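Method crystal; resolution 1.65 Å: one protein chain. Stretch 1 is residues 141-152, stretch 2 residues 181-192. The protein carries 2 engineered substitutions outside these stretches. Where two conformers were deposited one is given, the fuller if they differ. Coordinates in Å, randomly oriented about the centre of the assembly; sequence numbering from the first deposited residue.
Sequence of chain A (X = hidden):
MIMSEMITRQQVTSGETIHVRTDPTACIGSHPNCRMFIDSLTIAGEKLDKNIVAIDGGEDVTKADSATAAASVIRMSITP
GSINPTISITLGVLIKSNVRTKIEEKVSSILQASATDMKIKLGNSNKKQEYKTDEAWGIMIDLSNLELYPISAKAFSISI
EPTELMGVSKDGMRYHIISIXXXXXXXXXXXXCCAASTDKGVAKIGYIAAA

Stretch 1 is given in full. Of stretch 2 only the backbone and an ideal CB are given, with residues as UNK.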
ATOM      1  N   ILE A 141      -2.273   8.397   4.425  1.00 17.55           N
ATOM      2  CA  ILE A 141      -2.549   7.377   5.448  1.00 18.79           C
ATOM      3  C   ILE A 141      -1.176   6.800   5.897  1.00 17.98           C
ATOM      4  O   ILE A 141      -0.329   6.487   5.062  1.00 17.28           O
ATOM      5  CB  ILE A 141      -3.283   6.166   4.887  1.00 20.32           C
ATOM      6  CG1 ILE A 141      -4.578   6.567   4.222  1.00 23.78           C
ATOM      7  CG2 ILE A 141      -3.515   5.180   6.035  1.00 23.31           C
ATOM      8  CD1 ILE A 141      -5.340   5.329   3.680  1.00 29.40           C
ATOM      9  N   ASP A 142      -0.997   6.609   7.201  1.00 17.29           N
ATOM     10  CA  ASP A 142       0.246   5.974   7.707  1.00 19.09           C
ATOM     11  C   ASP A 142      -0.024   4.461   7.802  1.00 18.02           C
ATOM     12  O   ASP A 142      -0.722   3.980   8.704  1.00 19.15           O
ATOM     13  CB  ASP A 142       0.624   6.541   9.111  1.00 19.82           C
ATOM     14  CG  ASP A 142       1.978   6.060   9.588  1.00 26.28           C
ATOM     15  OD1 ASP A 142       2.496   5.093   8.990  1.00 23.37           O
ATOM     16  OD2 ASP A 142       2.544   6.645  10.570  1.00 28.94           O
ATOM     17  N   LEU A 143       0.519   3.707   6.854  1.00 17.60           N
ATOM     18  CA  LEU A 143       0.286   2.270   6.800  1.00 18.01           C
ATOM     19  C   LEU A 143       1.374   1.477   7.553  1.00 17.74           C
ATOM     20  O   LEU A 143       1.381   0.266   7.519  1.00 18.40           O
ATOM     21  CB  LEU A 143       0.309   1.813   5.320  1.00 20.03           C
ATOM     22  CG  LEU A 143      -0.856   2.410   4.510  1.00 21.03           C
ATOM     23  CD1 LEU A 143      -0.667   2.020   3.017  1.00 24.01           C
ATOM     24  CD2 LEU A 143      -2.206   1.932   5.059  1.00 24.07           C
ATOM     25  N   SER A 144       2.294   2.171   8.201  1.00 19.89           N
ATOM     26  CA  SER A 144       3.409   1.464   8.823  1.00 19.73           C
ATOM     27  C   SER A 144       3.011   0.322   9.709  1.00 21.00           C
ATOM     28  O   SER A 144       2.180   0.477  10.595  1.00 22.18           O
ATOM     29  CB  SER A 144       4.333   2.439   9.611  1.00 18.48           C
ATOM     30  OG  SER A 144       4.734   3.537   8.799  1.00 19.18           O
ATOM     31  N   ASN A 145       3.636  -0.833   9.452  1.00 22.15           N
ATOM     32  CA  ASN A 145       3.419  -2.033  10.214  1.00 21.89           C
ATOM     33  C   ASN A 145       2.071  -2.662  10.157  1.00 21.62           C
ATOM     34  O   ASN A 145       1.809  -3.566  10.934  1.00 22.27           O
ATOM     35  CB  ASN A 145       3.830  -1.794  11.670  1.00 25.22           C
ATOM     36  CG  ASN A 145       5.337  -1.572  11.786  1.00 29.02           C
ATOM     37  OD1 ASN A 145       6.106  -2.178  11.035  1.00 30.66           O
ATOM     38  ND2 ASN A 145       5.761  -0.715  12.708  1.00 31.01           N
ATOM     39  N   LEU A 146       1.219  -2.231   9.223  1.00 20.73           N
ATOM     40  CA  LEU A 146      -0.102  -2.793   9.178  1.00 19.10           C
ATOM     41  C   LEU A 146      -0.051  -4.252   8.742  1.00 19.29           C
ATOM     42  O   LEU A 146       0.671  -4.575   7.801  1.00 18.62           O
ATOM     43  CB  LEU A 146      -0.967  -1.956   8.227  1.00 19.52           C
ATOM     44  CG  LEU A 146      -2.425  -2.377   8.043  1.00 21.09           C
ATOM     45  CD1 LEU A 146      -3.258  -2.043   9.290  1.00 22.32           C
ATOM     46  CD2 LEU A 146      -2.996  -1.538   6.835  1.00 22.23           C
ATOM     47  N   GLU A 147      -0.818  -5.125   9.420  1.00 18.81           N
ATOM     48  CA  GLU A 147      -0.902  -6.527   9.055  1.00 19.88           C
ATOM     49  C   GLU A 147      -2.323  -6.808   8.561  1.00 19.05           C
ATOM     50  O   GLU A 147      -3.324  -6.560   9.262  1.00 20.32           O
ATOM     51  CB  GLU A 147      -0.621  -7.467  10.223  1.00 21.55           C
ATOM     52  CG  GLU A 147      -0.594  -8.938   9.775  1.00 26.21           C
ATOM     53  CD  GLU A 147       0.046  -9.856  10.822  1.00 32.34           C
ATOM     54  OE1 GLU A 147      -0.696 -10.398  11.658  1.00 35.35           O
ATOM     55  OE2 GLU A 147       1.297 -10.015  10.826  1.00 37.21           O
ATOM     56  N   LEU A 148      -2.396  -7.292   7.339  1.00 18.05           N
ATOM     57  CA  LEU A 148      -3.687  -7.612   6.723  1.00 18.27           C
ATOM     58  C   LEU A 148      -3.801  -9.133   6.541  1.00 19.69           C
ATOM     59  O   LEU A 148      -2.802  -9.844   6.405  1.00 20.85           O
ATOM     60  CB  LEU A 148      -3.778  -6.973   5.334  1.00 19.28           C
ATOM     61  CG  LEU A 148      -3.530  -5.438   5.242  1.00 19.46           C
ATOM     62  CD1 LEU A 148      -3.324  -5.012   3.718  1.00 21.08           C
ATOM     63  CD2 LEU A 148      -4.719  -4.696   5.785  1.00 20.82           C
ATOM     64  N   TYR A 149      -5.030  -9.634   6.508  1.00 18.92           N
ATOM     65  CA  TYR A 149      -5.209 -11.079   6.330  1.00 21.08           C
ATOM     66  C   TYR A 149      -6.566 -11.269   5.669  1.00 21.28           C
ATOM     67  O   TYR A 149      -7.389 -10.373   5.666  1.00 20.36           O
ATOM     68  CB  TYR A 149      -5.099 -11.805   7.702  1.00 20.88           C
ATOM     69  CG  TYR A 149      -6.158 -11.446   8.711  1.00 21.56           C
ATOM     70  CD1 TYR A 149      -7.377 -12.081   8.692  1.00 22.80           C
ATOM     71  CD2 TYR A 149      -5.917 -10.493   9.695  1.00 21.09           C
ATOM     72  CE1 TYR A 149      -8.365 -11.775   9.646  1.00 25.13           C
ATOM     73  CE2 TYR A 149      -6.871 -10.163  10.633  1.00 23.89           C
ATOM     74  CZ  TYR A 149      -8.089 -10.814  10.610  1.00 25.50           C
ATOM     75  OH  TYR A 149      -9.039 -10.513  11.564  1.00 30.89           O
ATOM     76  N   PRO A 150      -6.822 -12.454   5.107  1.00 22.33           N
ATOM     77  CA  PRO A 150      -8.110 -12.684   4.433  1.00 23.84           C
ATOM     78  C   PRO A 150      -9.289 -12.772   5.364  1.00 26.42           C
ATOM     79  O   PRO A 150      -9.183 -13.354   6.439  1.00 26.20           O
ATOM     80  CB  PRO A 150      -7.914 -14.038   3.737  1.00 23.53           C
ATOM     81  CG  PRO A 150      -6.409 -14.176   3.626  1.00 24.32           C
ATOM     82  CD  PRO A 150      -5.905 -13.596   4.909  1.00 23.27           C
ATOM     83  N   ILE A 151     -10.417 -12.221   4.938  1.00 27.05           N
ATOM     84  CA  ILE A 151     -11.637 -12.330   5.727  1.00 30.96           C
ATOM     85  C   ILE A 151     -11.977 -13.828   5.698  1.00 31.82           C
ATOM     86  O   ILE A 151     -12.330 -14.431   6.726  1.00 33.98           O
ATOM     87  CB  ILE A 151     -12.794 -11.538   5.085  1.00 31.27           C
ATOM     88  CG1 ILE A 151     -12.566 -10.027   5.287  1.00 30.19           C
ATOM     89  CG2 ILE A 151     -14.102 -11.984   5.726  1.00 32.92           C
ATOM     90  CD1 ILE A 151     -13.283  -9.157   4.267  1.00 30.25           C
ATOM     91  N   SER A 152     -11.844 -14.421   4.517  1.00 32.70           N
ATOM     92  CA  SER A 152     -12.106 -15.847   4.313  1.00 33.97           C
ATOM     93  C   SER A 152     -11.587 -16.231   2.941  1.00 33.27           C
ATOM     94  O   SER A 152     -11.304 -15.364   2.128  1.00 32.27           O
ATOM     95  CB  SER A 152     -13.608 -16.116   4.367  1.00 34.72           C
ATOM     96  OG  SER A 152     -14.222 -15.625   3.186  1.00 35.47           O
ATOM     97  N   UNK A 181      -8.018  -8.408  -2.850  1.00 20.98           N
ATOM     98  CA  UNK A 181      -9.336  -7.975  -2.363  1.00 22.60           C
ATOM     99  C   UNK A 181      -9.759  -8.951  -1.262  1.00 20.22           C
ATOM    100  O   UNK A 181      -9.200 -10.025  -1.137  1.00 20.11           O
ATOM    101  CB  UNK A 181     -10.368  -7.929  -3.491  1.00 22.60           C
ATOM    102  N   UNK A 182     -10.727  -8.534  -0.455  1.00 19.74           N
ATOM    103  CA  UNK A 182     -11.267  -9.358   0.623  1.00 20.26           C
ATOM    104  C   UNK A 182     -10.365  -9.533   1.837  1.00 21.21           C
ATOM    105  O   UNK A 182     -10.281 -10.629   2.420  1.00 21.18           O
ATOM    106  CB  UNK A 182     -11.604 -10.743   0.066  1.00 20.26           C
ATOM    107  N   UNK A 183      -9.665  -8.469   2.207  1.00 18.62           N
ATOM    108  CA  UNK A 183      -8.758  -8.506   3.339  1.00 18.91           C
ATOM    109  C   UNK A 183      -9.395  -7.759   4.502  1.00 19.03           C
ATOM    110  O   UNK A 183     -10.346  -7.047   4.331  1.00 19.12           O
ATOM    111  CB  UNK A 183      -7.399  -7.904   2.977  1.00 18.91           C
ATOM    112  N   UNK A 184      -8.879  -7.968   5.695  1.00 18.58           N
ATOM    113  CA  UNK A 184      -9.341  -7.190   6.838  1.00 19.34           C
ATOM    114  C   UNK A 184      -8.087  -7.062   7.720  1.00 20.12           C
ATOM    115  O   UNK A 184      -7.003  -7.421   7.291  1.00 20.46           O
ATOM    116  CB  UNK A 184     -10.517  -7.846   7.565  1.00 19.34           C
ATOM    117  N   UNK A 185      -8.206  -6.522   8.916  1.00 20.80           N
ATOM    118  CA  UNK A 185      -7.020  -6.398   9.787  1.00 20.42           C
ATOM    119  C   UNK A 185      -7.571  -6.306  11.213  1.00 20.45           C
ATOM    120  O   UNK A 185      -8.711  -5.920  11.383  1.00 20.67           O
ATOM    121  CB  UNK A 185      -6.157  -5.186   9.429  1.00 20.42           C
ATOM    122  N   UNK A 186      -6.782  -6.640  12.233  1.00 21.61           N
ATOM    123  CA  UNK A 186      -7.249  -6.469  13.617  1.00 22.99           C
ATOM    124  C   UNK A 186      -6.902  -5.086  14.166  1.00 23.45           C
ATOM    125  O   UNK A 186      -7.280  -4.737  15.305  1.00 23.81           O
ATOM    126  CB  UNK A 186      -6.642  -7.548  14.516  1.00 22.99           C
ATOM    127  N   UNK A 187      -6.162  -4.305  13.390  1.00 22.86           N
ATOM    128  CA  UNK A 187      -5.774  -2.953  13.823  1.00 21.68           C
ATOM    129  C   UNK A 187      -7.057  -2.126  13.781  1.00 23.28           C
ATOM    130  O   UNK A 187      -7.818  -2.189  12.800  1.00 24.90           O
ATOM    131  CB  UNK A 187      -4.678  -2.351  12.942  1.00 21.68           C
ATOM    132  N   UNK A 188      -7.318  -1.363  14.843  1.00 21.56           N
ATOM    133  CA  UNK A 188      -8.579  -0.624  14.903  1.00 21.36           C
ATOM    134  C   UNK A 188      -8.630   0.773  14.317  1.00 20.86           C
ATOM    135  O   UNK A 188      -9.726   1.328  14.106  1.00 20.10           O
ATOM    136  CB  UNK A 188      -8.999  -0.519  16.371  1.00 21.36           C
ATOM    137  N   UNK A 189      -7.465   1.360  14.050  1.00 21.16           N
ATOM    138  CA  UNK A 189      -7.460   2.729  13.501  1.00 20.42           C
ATOM    139  C   UNK A 189      -6.182   2.961  12.707  1.00 21.32           C
ATOM    140  O   UNK A 189      -5.253   2.151  12.757  1.00 20.88           O
ATOM    141  CB  UNK A 189      -7.587   3.768  14.617  1.00 20.42           C
ATOM    142  N   UNK A 190      -6.159   4.047  11.939  1.00 20.40           N
ATOM    143  CA  UNK A 190      -4.998   4.393  11.150  1.00 20.88           C
ATOM    144  C   UNK A 190      -4.819   5.914  11.175  1.00 19.80           C
ATOM    145  O   UNK A 190      -5.791   6.656  11.063  1.00 19.82           O
ATOM    146  CB  UNK A 190      -5.138   3.874   9.717  1.00 20.88           C
ATOM    147  N   UNK A 191      -3.568   6.400  11.253  1.00 19.76           N
ATOM    148  CA  UNK A 191      -3.348   7.857  11.235  1.00 19.38           C
ATOM    149  C   UNK A 191      -3.592   8.335   9.768  1.00 18.58           C
ATOM    150  O   UNK A 191      -3.238   7.625   8.804  1.00 18.15           O
ATOM    151  CB  UNK A 191      -1.941   8.213  11.719  1.00 19.38           C
ATOM    152  N   UNK A 192      -4.243   9.491   9.609  1.00 17.01           N
ATOM    153  CA  UNK A 192      -4.505  10.067   8.285  1.00 17.32           C
ATOM    154  C   UNK A 192      -4.243  11.564   8.331  1.00 17.60           C
ATOM    155  O   UNK A 192      -4.016  12.134   9.395  1.00 19.75           O
ATOM    156  CB  UNK A 192      -5.939   9.785   7.833  1.00 17.32           C
TER

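At 181 nothing of stretch 1 lies within 5.5 Å of the ideal CB, so this contact sets no rule; the residue is Asp181. At 182 phi is 73° and psi 38°, which favours glycine, although asparagine or aspartate could adopt it. The ideal CB of 182 lies 4.8 Å from Ile151 CD1, so space alone does not decide. Gly182 is found, and its O accepts a hydrogen bond from Ile151 N at 3.0 Å.

The CB of 183 touches the backbone, 3.7 Å from Tyr149 O, while Leu148 offers a greasy flank. A branched or long aliphatic residue would suit. Leu183 brings its CD1 within 3.9 Å of Leu148 CD1.

Position 184 pairs with Tyr149 in antiparallel register: 184 N donates to Tyr149 O at 2.8 Å, and Tyr149 N donates to 184 O at 3.1 Å. Its CB sits beside Ile151 CG1 and on the same side of the sheet as the tyrosine ring, so valine, isoleucine or threonine fits. Thr184 lays its CG2 over one ring face, 3.8 Å from the centroid of the Tyr149 ring, a CH-pi contact.

At 185 the ideal CB comes a tight 3.2 Å from Glu147 O, with Leu148 CD2 and Leu146 CD1 also near. An acceptor so close invites a short donor, serine or threonine. In Thr185, OG1 donates to Glu147 O at 2.7 Å, and the same OG1 accepts a hydrogen bond from the backbone N of 187 at 3.2 Å.

Position 186 lies near the Tyr149 ring; many small or polar residues would do. Ser186 places OG at the ring edge, 3.7 Å from Tyr149 CE2.

The CB of 187 points toward stretch 1, 3.9 Å from Leu146 CD1. A long aliphatic or an amide could serve. Gln187 works through water: one bridges its OE1 to Ser144 O in the 143–146 turn, and another links OE1 to Glu147 N just past it.

Positions 188 and 189 are out of reach; they hold Gly188 and Ser189, whose O takes a hydrogen bond from Gln187 NE2.

At 190 the CB points toward stretch 1, 4.2 Å from Ile141 CG2, with Leu143 and Leu146 beyond: a call for a large aliphatic. Leu190 puts CD2 4.1 Å from Leu146 CD1.

Position 191 supplies its O to Asp142 N at 2.9 Å, its own N needs no partner in stretch 1, and phi of -74° permits proline. Pro191 packs CB 3.8 Å from Asp142 CB.

Position 192 bridges Ile141, and beta-branched residues suit its extended backbone; Val192 sets CG1 4.3 Å from Ile141 CG1.

Stretch 2 (181-192) DGLTTSQGSLPV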
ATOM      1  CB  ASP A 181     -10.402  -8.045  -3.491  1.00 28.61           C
ATOM      2  CG  ASP A 181     -10.108  -7.108  -4.669  1.00 37.89           C
ATOM      3  OD1 ASP A 181     -10.228  -5.849  -4.535  1.00 40.87           O
ATOM      4  OD2 ASP A 181      -9.755  -7.644  -5.755  1.00 44.03           O
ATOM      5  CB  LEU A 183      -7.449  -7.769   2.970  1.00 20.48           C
ATOM      6  CG  LEU A 183      -6.544  -8.393   1.907  1.00 21.03           C
ATOM      7  CD1 LEU A 183      -5.394  -7.406   1.518  1.00 19.92           C
ATOM      8  CD2 LEU A 183      -5.970  -9.696   2.483  1.00 20.49           C
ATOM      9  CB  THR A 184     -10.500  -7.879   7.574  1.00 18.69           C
ATOM     10  OG1 THR A 184     -10.933  -7.017   8.640  1.00 21.54           O
ATOM     11  CG2 THR A 184     -10.062  -9.208   8.153  1.00 20.28           C
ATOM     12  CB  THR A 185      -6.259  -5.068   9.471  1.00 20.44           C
ATOM     13  OG1 THR A 185      -5.158  -4.880  10.397  1.00 20.81           O
ATOM     14  CG2 THR A 185      -7.186  -3.859   9.632  1.00 21.35           C
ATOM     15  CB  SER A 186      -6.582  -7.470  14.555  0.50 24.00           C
ATOM     16  OG  SER A 186      -6.594  -8.750  13.995  0.50 22.76           O
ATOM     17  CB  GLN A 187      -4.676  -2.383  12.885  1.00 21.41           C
ATOM     18  CG  GLN A 187      -4.171  -1.035  13.270  1.00 22.70           C
ATOM     19  CD  GLN A 187      -2.874  -0.666  12.552  1.00 24.96           C
ATOM     20  OE1 GLN A 187      -1.970  -1.516  12.384  1.00 26.74           O
ATOM     21  NE2 GLN A 187      -2.759   0.605  12.130  1.00 24.88           N
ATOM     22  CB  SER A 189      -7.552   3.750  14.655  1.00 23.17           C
ATOM     23  OG  SER A 189      -6.429   3.556  15.527  1.00 24.28           O
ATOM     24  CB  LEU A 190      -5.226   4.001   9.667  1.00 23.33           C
ATOM     25  CG  LEU A 190      -5.098   2.502   9.313  1.00 26.67           C
ATOM     26  CD1 LEU A 190      -5.638   2.246   7.930  1.00 27.41           C
ATOM     27  CD2 LEU A 190      -3.643   2.064   9.429  1.00 26.37           C
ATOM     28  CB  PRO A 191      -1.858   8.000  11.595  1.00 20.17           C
ATOM     29  CG  PRO A 191      -1.536   6.820  12.334  1.00 18.87           C
ATOM     30  CD  PRO A 191      -2.322   5.699  11.629  1.00 20.21           C
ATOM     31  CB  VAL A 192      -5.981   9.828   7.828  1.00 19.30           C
ATOM     32  CG1 VAL A 192      -6.225   8.335   7.736  1.00 21.19           C
ATOM     33  CG2 VAL A 192      -6.965  10.549   8.758  1.00 20.03           C
TER
HETATM   34  O   HOH W   1      -0.241   2.099  10.624  1.00 25.06           O
HETATM   35  O   HOH W   2       0.679  -0.794  12.754  1.00 32.70           O
HETATM   36  O   HOH W   3      -4.145  -7.654  11.666  1.00 24.03           O
HETATM   37  O   HOH W   4      -1.568  -4.219  12.181  1.00 25.27           O
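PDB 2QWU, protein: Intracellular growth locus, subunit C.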